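Local coordinates for protein titin (Homo sapiens, PDB 6H4L) that forms part of the giant elastic filament of the muscle sarcomere, here an immunoglobulin-like domain from its M-band segment, and in the full-length protein probably has protein kinase activity, at residues His18-Pro21 with Asn25-Phe28; Phe28-Gln33 with Tyr79-Thr84; Ala38-Tyr43 with Tyr57-Gly62; Ser53-Thr58 with Leu64-Leu69. One frame throughout, in Å; residues are numbered along the deposited sequence.

Interaction 1 of 4, residues His18-Pro21 with Asn25-Phe28; sequences HRVP and NTRF
Asn-25 meets Val-20 through its backbone: Val-20 CG2 lies 3.9 Å from Asn-25 O. The Asn-25 side chain turns away from 18-21, and its OD1 bonds the backbone N of Asp-70, one of the zinc ligands of this entry. At Thr-26 the contact becomes polar. With chi1 at -160°, OG1 lies opposite the backbone N and beside the carbonyl carbon, which turns it to His-18. His-18 comes from the opposite direction, and its NE2 meets Thr-26 OG1 at 2.7 Å. The hydroxyl lies at the edge of the imidazole, near the ring plane, and either group could be the donor. At the other ring nitrogen, His-18 ND1 bonds Arg-16 O, so the ring is held from two sides and its rotation is fixed. Thr-26 CB also packs against Val-20 CG2 at 4.0 Å. The two strands run nearly antiparallel, yet their axes stay 8.8 Å apart. They belong to the two different sheets of an immunoglobulin I-set sandwich. Strand 18-20 pairs with strand 88-98, while strand 26-35 pairs with strand 63-68, so side chains rather than backbone bonds join them here. Arg-27 sends its side chain away, to a salt bridge with Glu-67. Its carbonyl stays near the imidazole, with Arg-27 O 3.4 Å from His-18 CE1. Phe-28 then offers one ring face. His-18 CE1 stands over it, offset toward the rim and 3.4 Å from Phe-28 CE1. The two ring planes make an angle of 59°, an oblique meeting. Leu-96 and Ala-94 of strand 88-98 also touch the phenyl ring.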
loop_
_atom_site.group_PDB
_atom_site.type_symbol
_atom_site.label_atom_id
_atom_site.label_comp_id
_atom_site.label_asym_id
_atom_site.label_seq_id
_atom_site.Cartn_x
_atom_site.Cartn_y
_atom_site.Cartn_z
ATOM N N HIS A 18 10.499 -2.840 -6.045
ATOM C CA HIS A 18 11.667 -3.572 -5.587
ATOM C C HIS A 18 11.598 -5.076 -5.805
ATOM O O HIS A 18 10.578 -5.629 -6.223
ATOM C CB HIS A 18 11.977 -3.254 -4.114
ATOM C CG HIS A 18 10.921 -3.708 -3.156
ATOM N ND1 HIS A 18 9.732 -3.030 -2.983
ATOM C CD2 HIS A 18 10.875 -4.764 -2.310
ATOM C CE1 HIS A 18 8.998 -3.652 -2.078
ATOM N NE2 HIS A 18 9.670 -4.705 -1.652
ATOM N N ARG A 19 12.722 -5.719 -5.521
ATOM C CA ARG A 19 12.863 -7.160 -5.656
ATOM C C ARG A 19 12.897 -7.773 -4.271
ATOM O O ARG A 19 13.253 -7.110 -3.294
ATOM C CB ARG A 19 14.160 -7.505 -6.387
ATOM C CG ARG A 19 14.241 -6.995 -7.811
ATOM N N VAL A 20 12.519 -9.040 -4.186
ATOM C CA VAL A 20 12.628 -9.781 -2.943
ATOM C C VAL A 20 12.911 -11.231 -3.293
ATOM O O VAL A 20 12.299 -11.781 -4.210
ATOM C CB VAL A 20 11.346 -9.672 -2.091
ATOM C CG1 VAL A 20 10.177 -10.336 -2.791
ATOM C CG2 VAL A 20 11.566 -10.277 -0.706
ATOM N N PRO A 21 13.883 -11.839 -2.602
ATOM C CA PRO A 21 14.152 -13.263 -2.821
ATOM C C PRO A 21 12.942 -14.111 -2.447
ATOM O O PRO A 21 12.264 -13.825 -1.458
ATOM C CB PRO A 21 15.312 -13.550 -1.862
ATOM C CG PRO A 21 15.979 -12.232 -1.667
ATOM C CD PRO A 21 14.870 -11.214 -1.705
ATOM N N ASN A 25 9.979 -12.116 3.443
ATOM C CA ASN A 25 8.865 -11.191 3.626
ATOM C C ASN A 25 9.254 -9.850 3.060
ATOM O O ASN A 25 10.430 -9.522 2.967
ATOM C CB ASN A 25 8.551 -11.016 5.110
ATOM C CG ASN A 25 8.451 -12.336 5.844
ATOM O OD1 ASN A 25 7.850 -13.288 5.350
ATOM N ND2 ASN A 25 9.047 -12.400 7.032
ATOM N N THR A 26 8.268 -9.056 2.684
ATOM C CA THR A 26 8.597 -7.727 2.209
ATOM C C THR A 26 7.535 -6.712 2.600
ATOM O O THR A 26 6.427 -7.070 2.987
ATOM C CB THR A 26 8.823 -7.726 0.687
ATOM O OG1 THR A 26 9.577 -6.566 0.314
ATOM C CG2 THR A 26 7.501 -7.773 -0.059
ATOM N N ARG A 27 7.888 -5.440 2.506
ATOM C CA ARG A 27 6.940 -4.375 2.807
ATOM C C ARG A 27 6.966 -3.320 1.729
ATOM O O ARG A 27 8.020 -3.055 1.143
ATOM C CB ARG A 27 7.308 -3.704 4.128
ATOM C CG ARG A 27 6.987 -4.519 5.342
ATOM C CD ARG A 27 7.462 -3.856 6.627
ATOM N NE ARG A 27 7.101 -4.689 7.770
ATOM C CZ ARG A 27 7.660 -4.604 8.972
ATOM N NH1 ARG A 27 8.628 -3.722 9.192
ATOM N NH2 ARG A 27 7.259 -5.413 9.948
ATOM N N PHE A 28 5.801 -2.717 1.495
ATOM C CA PHE A 28 5.681 -1.448 0.783
ATOM C C PHE A 28 5.258 -0.409 1.806
ATOM O O PHE A 28 4.430 -0.680 2.667
ATOM C CB PHE A 28 4.626 -1.530 -0.317
ATOM C CG PHE A 28 5.057 -2.333 -1.531
ATOM C CD1 PHE A 28 5.847 -1.753 -2.510
ATOM C CD2 PHE A 28 4.644 -3.642 -1.699
ATOM C CE1 PHE A 28 6.234 -2.470 -3.631
ATOM C CE2 PHE A 28 5.037 -4.375 -2.821
ATOM C CZ PHE A 28 5.831 -3.785 -3.784
#

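Interaction 2 of 4, residues Phe28-Gln33 with Tyr79-Thr84; sequences FILNVQ and YRAVCT
Strands 28-33 and 79-84 run in nearly the same direction, 13° apart, but their axes are 9.3 Å from each other. No hydrogen bond joins them. They face each other across the core of the immunoglobulin sandwich, one from each sheet. Every second residue points inward, pairing Phe-28 with Tyr-79, Leu-30 with Ala-81 and Val-32 with Cys-83. The aromatic pair closes one end. The two side chains cross at about a right angle, while the ring planes are only 33° apart. Phe-28 CE2 comes to 3.6 Å from Tyr-79 CD2, and Tyr-79 CB lies over one face of the phenyl ring. The phenol carries its polar end out of this pair, to a bond between Tyr-79 OH and Asp-75 O. In the middle, Leu-30 spreads both methyls over the small Ala-81, with CD2 4.0 Å and CD1 4.1 Å from Ala-81 CB. The Trp-42 side chain touches both of these residues. At the far end Cys-83 packs its sulfur against Val-32. Val-32 CG2 is anti to its backbone N, and this methyl rests 4.0 Å from Cys-83 SG.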
loop_
_atom_site.group_PDB
_atom_site.type_symbol
_atom_site.label_atom_id
_atom_site.label_comp_id
_atom_site.label_asym_id
_atom_site.label_seq_id
_atom_site.Cartn_x
_atom_site.Cartn_y
_atom_site.Cartn_z
ATOM N N PHE A 28 5.801 -2.717 1.495
ATOM C CA PHE A 28 5.681 -1.448 0.783
ATOM C C PHE A 28 5.258 -0.409 1.806
ATOM O O PHE A 28 4.430 -0.680 2.667
ATOM C CB PHE A 28 4.626 -1.530 -0.317
ATOM C CG PHE A 28 5.057 -2.333 -1.531
ATOM C CD1 PHE A 28 5.847 -1.753 -2.510
ATOM C CD2 PHE A 28 4.644 -3.642 -1.699
ATOM C CE1 PHE A 28 6.234 -2.470 -3.631
ATOM C CE2 PHE A 28 5.037 -4.375 -2.821
ATOM C CZ PHE A 28 5.831 -3.785 -3.784
ATOM N N ILE A 29 5.812 0.786 1.705
ATOM C CA ILE A 29 5.496 1.834 2.678
ATOM C C ILE A 29 5.260 3.132 1.926
ATOM O O ILE A 29 5.995 3.453 1.001
ATOM C CB ILE A 29 6.640 2.020 3.693
ATOM C CG1 ILE A 29 6.869 0.729 4.485
ATOM C CG2 ILE A 29 6.314 3.152 4.664
ATOM C CD1 ILE A 29 8.175 0.705 5.274
ATOM N N LEU A 30 4.221 3.865 2.311
ATOM C CA LEU A 30 4.022 5.205 1.760
ATOM C C LEU A 30 3.531 6.115 2.865
ATOM O O LEU A 30 3.195 5.667 3.953
ATOM C CB LEU A 30 3.061 5.208 0.573
ATOM C CG LEU A 30 1.595 4.848 0.769
ATOM C CD1 LEU A 30 0.737 5.442 -0.329
ATOM C CD2 LEU A 30 1.445 3.315 0.739
ATOM N N ASN A 31 3.549 7.420 2.613
ATOM C CA ASN A 31 3.042 8.349 3.598
ATOM C C ASN A 31 1.990 9.242 2.970
ATOM O O ASN A 31 2.219 9.793 1.892
ATOM C CB ASN A 31 4.167 9.238 4.113
ATOM C CG ASN A 31 3.732 10.091 5.275
ATOM O OD1 ASN A 31 3.632 9.625 6.406
ATOM N ND2 ASN A 31 3.465 11.355 4.998
ATOM N N VAL A 32 0.840 9.339 3.628
ATOM C CA VAL A 32 -0.265 10.169 3.129
ATOM C C VAL A 32 -0.606 11.223 4.176
ATOM O O VAL A 32 -0.571 10.958 5.384
ATOM C CB VAL A 32 -1.510 9.302 2.786
ATOM C CG1 VAL A 32 -2.067 8.632 4.041
ATOM C CG2 VAL A 32 -2.585 10.125 2.052
ATOM N N GLN A 33 -0.919 12.438 3.705
ATOM C CA GLN A 33 -1.427 13.501 4.551
ATOM C C GLN A 33 -2.897 13.649 4.203
ATOM O O GLN A 33 -3.244 13.851 3.039
ATOM C CB GLN A 33 -0.694 14.809 4.256
ATOM C CG GLN A 33 0.801 14.760 4.601
ATOM C CD GLN A 33 1.536 16.046 4.235
ATOM O OE1 GLN A 33 1.051 16.854 3.438
ATOM N NE2 GLN A 33 2.725 16.234 4.819
ATOM N N TYR A 79 1.246 -3.498 -6.904
ATOM C CA TYR A 79 0.518 -3.259 -5.667
ATOM C C TYR A 79 0.135 -1.805 -5.639
ATOM O O TYR A 79 0.966 -0.945 -5.925
ATOM C CB TYR A 79 1.363 -3.626 -4.443
ATOM C CG TYR A 79 1.490 -5.126 -4.299
ATOM C CD1 TYR A 79 0.581 -5.849 -3.533
ATOM C CD2 TYR A 79 2.492 -5.813 -4.958
ATOM C CE1 TYR A 79 0.676 -7.233 -3.423
ATOM C CE2 TYR A 79 2.597 -7.202 -4.853
ATOM C CZ TYR A 79 1.687 -7.892 -4.078
ATOM O OH TYR A 79 1.776 -9.263 -3.960
ATOM N N ARG A 80 -1.128 -1.545 -5.311
ATOM C CA ARG A 80 -1.640 -0.180 -5.307
ATOM C C ARG A 80 -2.348 0.139 -3.995
ATOM O O ARG A 80 -3.123 -0.676 -3.486
ATOM C CB ARG A 80 -2.614 0.003 -6.482
ATOM C CG ARG A 80 -3.340 1.349 -6.482
ATOM C CD ARG A 80 -4.372 1.438 -7.598
ATOM N NE ARG A 80 -3.784 1.396 -8.933
ATOM C CZ ARG A 80 -3.444 2.475 -9.631
ATOM N NH1 ARG A 80 -3.602 3.686 -9.104
ATOM N NH2 ARG A 80 -2.935 2.347 -10.851
ATOM N N ALA A 81 -2.091 1.335 -3.458
ATOM C CA ALA A 81 -2.846 1.856 -2.327
ATOM C C ALA A 81 -3.755 2.950 -2.848
ATOM O O ALA A 81 -3.333 3.752 -3.680
ATOM C CB ALA A 81 -1.913 2.425 -1.261
ATOM N N VAL A 82 -4.990 2.980 -2.365
ATOM C CA VAL A 82 -5.908 4.073 -2.681
ATOM C C VAL A 82 -6.376 4.698 -1.375
ATOM O O VAL A 82 -6.888 3.993 -0.504
ATOM C CB VAL A 82 -7.114 3.561 -3.459
ATOM C CG1 VAL A 82 -8.080 4.708 -3.777
ATOM C CG2 VAL A 82 -6.644 2.869 -4.737
ATOM N N CYS A 83 -6.238 6.023 -1.253
ATOM C CA CYS A 83 -6.540 6.741 -0.017
ATOM C C CYS A 83 -7.664 7.714 -0.284
ATOM O O CYS A 83 -7.539 8.560 -1.172
ATOM C CB CYS A 83 -5.336 7.567 0.420
ATOM S SG CYS A 83 -3.851 6.562 0.623
ATOM N N THR A 84 -8.754 7.602 0.466
ATOM C CA THR A 84 -9.951 8.391 0.172
ATOM C C THR A 84 -10.502 9.075 1.416
ATOM O O THR A 84 -10.528 8.508 2.500
ATOM C CB THR A 84 -11.063 7.490 -0.417
ATOM O OG1 THR A 84 -10.567 6.816 -1.583
ATOM C CG2 THR A 84 -12.293 8.311 -0.805
#

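Interaction 3 of 4, residues Ala38-Tyr43 with Tyr57-Gly62; sequences AEVKWY and YTNTSG
Tyr-57 has its CG between the backbone N and the carbonyl carbon (chi1 42°), while Trp-42 has its CG anti to the carbonyl carbon (chi1 -77°). These turns carry the two rings past each other in opposite directions. Trp-42 CD1 comes over one face of the phenol ring, offset toward the rim and 3.5 Å from Tyr-57 CG. The five-membered ring and the phenol are inclined by 32°, an oblique pairing. The phenol oxygen bonds Leu-49 O, which pins the far end of the ring. The two strands lie in different sheets of the immunoglobulin fold, and Trp-42 is the core tryptophan characteristic of these domains. Its NE1 bonds a water at 2.9 Å, in the plane of the indole. That water donates to Thr-58 O. A second water links the segments further along, accepting from Asn-59 ND2 and donating to Ala-38 O. The other side of the amide closes an Asx motif: Gly-62 N bonds Asn-59 OD1 at 2.8 Å, in the carbonyl plane. Val-40 CG2 lies 4.0 Å from Asn-59 ND2. The indole N-H and the amide NH2 thus reach the other segment through water, so ring packing is combined with bridged hydrogen bonds.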
loop_
_atom_site.group_PDB
_atom_site.type_symbol
_atom_site.label_atom_id
_atom_site.label_comp_id
_atom_site.label_asym_id
_atom_site.label_seq_id
_atom_site.Cartn_x
_atom_site.Cartn_y
_atom_site.Cartn_z
ATOM N N ALA A 38 -7.749 9.187 6.039
ATOM C CA ALA A 38 -8.132 8.482 4.828
ATOM C C ALA A 38 -8.570 7.061 5.124
ATOM O O ALA A 38 -8.025 6.401 6.008
ATOM C CB ALA A 38 -6.957 8.451 3.854
ATOM N N GLU A 39 -9.560 6.615 4.368
ATOM C CA GLU A 39 -9.868 5.191 4.256
ATOM C C GLU A 39 -8.891 4.653 3.226
ATOM O O GLU A 39 -8.704 5.268 2.168
ATOM C CB GLU A 39 -11.294 4.988 3.755
ATOM C CG GLU A 39 -12.375 5.449 4.712
ATOM C CD GLU A 39 -12.447 4.610 5.975
ATOM O OE1 GLU A 39 -12.197 3.388 5.899
ATOM O OE2 GLU A 39 -12.744 5.180 7.046
ATOM N N VAL A 40 -8.254 3.525 3.530
ATOM C CA VAL A 40 -7.220 2.994 2.654
ATOM C C VAL A 40 -7.639 1.620 2.148
ATOM O O VAL A 40 -8.102 0.771 2.927
ATOM C CB VAL A 40 -5.865 2.892 3.398
ATOM C CG1 VAL A 40 -4.789 2.380 2.476
ATOM C CG2 VAL A 40 -5.466 4.281 3.942
ATOM N N LYS A 41 -7.516 1.424 0.839
ATOM C CA LYS A 41 -7.697 0.094 0.255
ATOM C C LYS A 41 -6.445 -0.300 -0.510
ATOM O O LYS A 41 -5.793 0.547 -1.117
ATOM C CB LYS A 41 -8.915 0.070 -0.674
ATOM C CG LYS A 41 -10.229 0.294 0.049
ATOM C CD LYS A 41 -11.401 0.141 -0.910
ATOM C CE LYS A 41 -12.730 0.377 -0.207
ATOM N NZ LYS A 41 -12.906 -0.553 0.938
ATOM N N TRP A 42 -6.117 -1.594 -0.482
ATOM C CA TRP A 42 -4.933 -2.087 -1.162
ATOM C C TRP A 42 -5.333 -3.074 -2.237
ATOM O O TRP A 42 -6.288 -3.817 -2.057
ATOM C CB TRP A 42 -4.021 -2.797 -0.166
ATOM C CG TRP A 42 -3.227 -1.868 0.730
ATOM C CD1 TRP A 42 -3.569 -1.440 1.977
ATOM C CD2 TRP A 42 -1.940 -1.315 0.446
ATOM N NE1 TRP A 42 -2.572 -0.623 2.487
ATOM C CE2 TRP A 42 -1.563 -0.536 1.563
ATOM C CE3 TRP A 42 -1.066 -1.398 -0.643
ATOM C CZ2 TRP A 42 -0.334 0.135 1.620
ATOM C CZ3 TRP A 42 0.137 -0.728 -0.586
ATOM C CH2 TRP A 42 0.485 0.040 0.528
ATOM N N TYR A 43 -4.595 -3.071 -3.342
ATOM C CA TYR A 43 -4.893 -3.942 -4.479
ATOM C C TYR A 43 -3.637 -4.632 -4.977
ATOM O O TYR A 43 -2.541 -4.077 -4.911
ATOM C CB TYR A 43 -5.499 -3.120 -5.627
ATOM C CG TYR A 43 -6.766 -2.400 -5.256
ATOM C CD1 TYR A 43 -8.010 -2.916 -5.597
ATOM C CD2 TYR A 43 -6.720 -1.192 -4.563
ATOM C CE1 TYR A 43 -9.177 -2.256 -5.247
ATOM C CE2 TYR A 43 -7.882 -0.531 -4.210
ATOM C CZ TYR A 43 -9.102 -1.062 -4.558
ATOM O OH TYR A 43 -10.261 -0.403 -4.209
ATOM N N TYR A 57 -1.861 -5.041 6.572
ATOM C CA TYR A 57 -1.621 -3.625 6.314
ATOM C C TYR A 57 -2.060 -2.743 7.470
ATOM O O TYR A 57 -2.987 -3.073 8.206
ATOM C CB TYR A 57 -2.246 -3.153 4.991
ATOM C CG TYR A 57 -3.640 -3.675 4.694
ATOM C CD1 TYR A 57 -4.768 -3.090 5.259
ATOM C CD2 TYR A 57 -3.825 -4.733 3.819
ATOM C CE1 TYR A 57 -6.040 -3.563 4.971
ATOM C CE2 TYR A 57 -5.089 -5.217 3.530
ATOM C CZ TYR A 57 -6.190 -4.627 4.105
ATOM O OH TYR A 57 -7.441 -5.116 3.804
ATOM N N THR A 58 -1.383 -1.609 7.618
ATOM C CA THR A 58 -1.644 -0.719 8.734
ATOM C C THR A 58 -1.588 0.735 8.295
ATOM O O THR A 58 -1.016 1.049 7.251
ATOM C CB THR A 58 -0.604 -0.895 9.851
ATOM O OG1 THR A 58 0.708 -0.655 9.325
ATOM C CG2 THR A 58 -0.668 -2.300 10.443
ATOM N N ASN A 59 -2.199 1.610 9.096
ATOM C CA ASN A 59 -2.125 3.057 8.912
ATOM C C ASN A 59 -1.801 3.653 10.267
ATOM O O ASN A 59 -2.609 3.584 11.189
ATOM C CB ASN A 59 -3.453 3.632 8.392
ATOM C CG ASN A 59 -3.396 5.142 8.176
ATOM O OD1 ASN A 59 -2.450 5.805 8.591
ATOM N ND2 ASN A 59 -4.408 5.684 7.498
ATOM N N THR A 60 -0.602 4.203 10.401
ATOM C CA THR A 60 -0.187 4.803 11.657
ATOM C C THR A 60 0.009 6.293 11.422
ATOM O O THR A 60 1.070 6.735 10.976
ATOM C CB THR A 60 1.114 4.159 12.177
ATOM O OG1 THR A 60 0.951 2.740 12.241
ATOM C CG2 THR A 60 1.453 4.682 13.569
ATOM N N SER A 61 -1.037 7.069 11.693
ATOM C CA SER A 61 -0.990 8.518 11.497
ATOM C C SER A 61 -0.591 8.934 10.077
ATOM O O SER A 61 0.026 9.986 9.877
ATOM C CB SER A 61 -0.047 9.169 12.515
ATOM O OG SER A 61 -0.391 8.797 13.838
ATOM N N GLY A 62 -0.958 8.126 9.088
ATOM C CA GLY A 62 -0.646 8.449 7.706
ATOM C C GLY A 62 0.517 7.658 7.119
ATOM O O GLY A 62 0.729 7.671 5.911
HETATM O O HOH W 1 -6.797 4.073 7.196
HETATM O O HOH W 2 -2.818 0.779 5.044
#

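Interaction 4 of 4, residues Ser53-Thr58 with Leu64-Leu69; sequences SKIHYT and LTLEIL
Lys-54 NZ is held by two partners: Leu-69 O at 2.8 Å, nearly along the C=O axis, and the carboxylate of Asp-75 in a salt bridge. The lysine chain is extended until a bend at chi4 (68°), which turns the amine toward the carbonyl. Leu-69 N also bonds Lys-54 O. His-56 and Glu-67 are then joined twice through their backbones, and Glu-67 N to His-56 O is the shorter bond at 2.7 Å. Their side chains lie side by side on one face of the sheet. His-56 ND1 gives a nearly straight bond to Glu-67 OE1, 3.2 Å long. The carboxylate oxygen lies in the imidazole plane, although the ring and carboxylate planes are 61° apart. Glu-67 OE2 takes the salt bridge from Arg-27, so the carboxylate links three strands and probably stays charged. Strands 55-60 and 63-68 form an antiparallel beta hairpin at one border of the four-stranded sheet of the immunoglobulin sandwich. Thr-58 and Thr-65 make the next hydrogen-bonded pair, and a water joins their OG1 atoms. The opposite face is apolar and looks into the core. There Ile-55 and Ile-68 point the same way, with Ile-55 CD1 3.7 Å from Ile-68 CG1. Leu-66 CD1 touches Ile-55 CG2 at 3.8 Å and also meets the edge of the Tyr-57 ring at CD2.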
loop_
_atom_site.group_PDB
_atom_site.type_symbol
_atom_site.label_atom_id
_atom_site.label_comp_id
_atom_site.label_asym_id
_atom_site.label_seq_id
_atom_site.Cartn_x
_atom_site.Cartn_y
_atom_site.Cartn_z
ATOM N N SER A 53 -3.153 -14.517 6.690
ATOM C CA SER A 53 -1.869 -14.903 7.258
ATOM C C SER A 53 -0.732 -14.409 6.365
ATOM O O SER A 53 0.401 -14.241 6.818
ATOM C CB SER A 53 -1.792 -16.417 7.455
ATOM O OG SER A 53 -2.005 -17.093 6.231
ATOM N N LYS A 54 -1.046 -14.153 5.099
ATOM C CA LYS A 54 -0.038 -13.702 4.144
ATOM C C LYS A 54 0.069 -12.182 4.043
ATOM O O LYS A 54 1.165 -11.644 3.859
ATOM C CB LYS A 54 -0.328 -14.289 2.766
ATOM C CG LYS A 54 0.808 -14.124 1.781
ATOM C CD LYS A 54 0.563 -14.966 0.546
ATOM C CE LYS A 54 1.757 -14.928 -0.385
ATOM N NZ LYS A 54 2.940 -15.611 0.187
ATOM N N ILE A 55 -1.067 -11.503 4.181
ATOM C CA ILE A 55 -1.153 -10.066 3.925
ATOM C C ILE A 55 -1.582 -9.281 5.169
ATOM O O ILE A 55 -2.614 -9.583 5.760
ATOM C CB ILE A 55 -2.195 -9.793 2.824
ATOM C CG1 ILE A 55 -1.787 -10.461 1.508
ATOM C CG2 ILE A 55 -2.421 -8.304 2.649
ATOM C CD1 ILE A 55 -0.530 -9.898 0.891
ATOM N N HIS A 56 -0.794 -8.279 5.554
ATOM C CA HIS A 56 -1.171 -7.370 6.642
ATOM C C HIS A 56 -0.957 -5.933 6.192
ATOM O O HIS A 56 0.035 -5.634 5.536
ATOM C CB HIS A 56 -0.295 -7.589 7.879
ATOM C CG HIS A 56 -0.335 -8.982 8.417
ATOM N ND1 HIS A 56 0.790 -9.624 8.890
ATOM C CD2 HIS A 56 -1.359 -9.851 8.573
ATOM C CE1 HIS A 56 0.461 -10.837 9.302
ATOM N NE2 HIS A 56 -0.838 -10.999 9.121
ATOM N N TYR A 57 -1.861 -5.041 6.572
ATOM C CA TYR A 57 -1.621 -3.625 6.314
ATOM C C TYR A 57 -2.060 -2.743 7.470
ATOM O O TYR A 57 -2.987 -3.073 8.206
ATOM C CB TYR A 57 -2.246 -3.153 4.991
ATOM C CG TYR A 57 -3.640 -3.675 4.694
ATOM C CD1 TYR A 57 -4.768 -3.090 5.259
ATOM C CD2 TYR A 57 -3.825 -4.733 3.819
ATOM C CE1 TYR A 57 -6.040 -3.563 4.971
ATOM C CE2 TYR A 57 -5.089 -5.217 3.530
ATOM C CZ TYR A 57 -6.190 -4.627 4.105
ATOM O OH TYR A 57 -7.441 -5.116 3.804
ATOM N N THR A 58 -1.383 -1.609 7.618
ATOM C CA THR A 58 -1.644 -0.719 8.734
ATOM C C THR A 58 -1.588 0.735 8.295
ATOM O O THR A 58 -1.016 1.049 7.251
ATOM C CB THR A 58 -0.604 -0.895 9.851
ATOM O OG1 THR A 58 0.708 -0.655 9.325
ATOM C CG2 THR A 58 -0.668 -2.300 10.443
ATOM N N LEU A 64 1.548 4.354 5.865
ATOM C CA LEU A 64 0.797 3.187 5.402
ATOM C C LEU A 64 1.801 2.098 5.083
ATOM O O LEU A 64 2.752 2.358 4.357
ATOM C CB LEU A 64 0.029 3.522 4.128
ATOM C CG LEU A 64 -0.798 4.805 4.205
ATOM C CD1 LEU A 64 -1.567 4.933 2.898
ATOM C CD2 LEU A 64 -1.729 4.753 5.399
ATOM N N THR A 65 1.594 0.890 5.609
ATOM C CA THR A 65 2.518 -0.218 5.339
ATOM C C THR A 65 1.710 -1.420 4.887
ATOM O O THR A 65 0.687 -1.746 5.501
ATOM C CB THR A 65 3.343 -0.602 6.594
ATOM O OG1 THR A 65 4.017 0.566 7.104
ATOM C CG2 THR A 65 4.382 -1.687 6.276
ATOM N N LEU A 66 2.160 -2.048 3.801
ATOM C CA LEU A 66 1.627 -3.339 3.366
ATOM C C LEU A 66 2.733 -4.345 3.577
ATOM O O LEU A 66 3.854 -4.131 3.137
ATOM C CB LEU A 66 1.248 -3.316 1.884
ATOM C CG LEU A 66 0.870 -4.692 1.289
ATOM C CD1 LEU A 66 -0.409 -5.190 1.935
ATOM C CD2 LEU A 66 0.699 -4.611 -0.236
ATOM N N GLU A 67 2.411 -5.443 4.234
ATOM C CA GLU A 67 3.407 -6.465 4.461
ATOM C C GLU A 67 2.930 -7.747 3.788
ATOM O O GLU A 67 1.784 -8.149 3.968
ATOM C CB GLU A 67 3.592 -6.663 5.954
ATOM C CG GLU A 67 4.544 -7.783 6.317
ATOM C CD GLU A 67 4.694 -7.896 7.816
ATOM O OE1 GLU A 67 3.727 -8.332 8.476
ATOM O OE2 GLU A 67 5.759 -7.508 8.332
ATOM N N ILE A 68 3.797 -8.337 2.975
ATOM C CA ILE A 68 3.496 -9.607 2.309
ATOM C C ILE A 68 4.502 -10.623 2.813
ATOM O O ILE A 68 5.712 -10.401 2.711
ATOM C CB ILE A 68 3.618 -9.478 0.777
ATOM C CG1 ILE A 68 2.749 -8.326 0.259
ATOM C CG2 ILE A 68 3.249 -10.806 0.090
ATOM C CD1 ILE A 68 3.458 -7.435 -0.738
ATOM N N LEU A 69 4.012 -11.726 3.374
ATOM C CA LEU A 69 4.877 -12.717 3.988
ATOM C C LEU A 69 5.137 -13.864 3.023
ATOM O O LEU A 69 4.287 -14.174 2.193
ATOM C CB LEU A 69 4.221 -13.281 5.246
ATOM C CG LEU A 69 3.891 -12.311 6.376
ATOM C CD1 LEU A 69 3.446 -13.110 7.593
ATOM C CD2 LEU A 69 5.101 -11.463 6.704
HETATM O O HOH W 3 1.842 1.784 9.238
#

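In the fold
Interaction 4 is the only contact made within one sheet, and the only one with backbone bonds between its segments. Interactions 1, 2 and 3 bridge the two sheets by side chains. Interaction 2 is fully buried and apolar. Interaction 1 sits toward one end, where a buried threonine meets a histidine, and it shares Phe-28 with interaction 2. Interaction 3 lies at the surface and uses water; it shares Tyr-57 and Thr-58 with interaction 4. Strand 63-68 connects the set: Leu-66 N bonds Phe-28 O, and Leu-66 CD2 packs on both Tyr-79 and Trp-42. Interactions 3 and 4 are nested in the loop that interaction 2 closes.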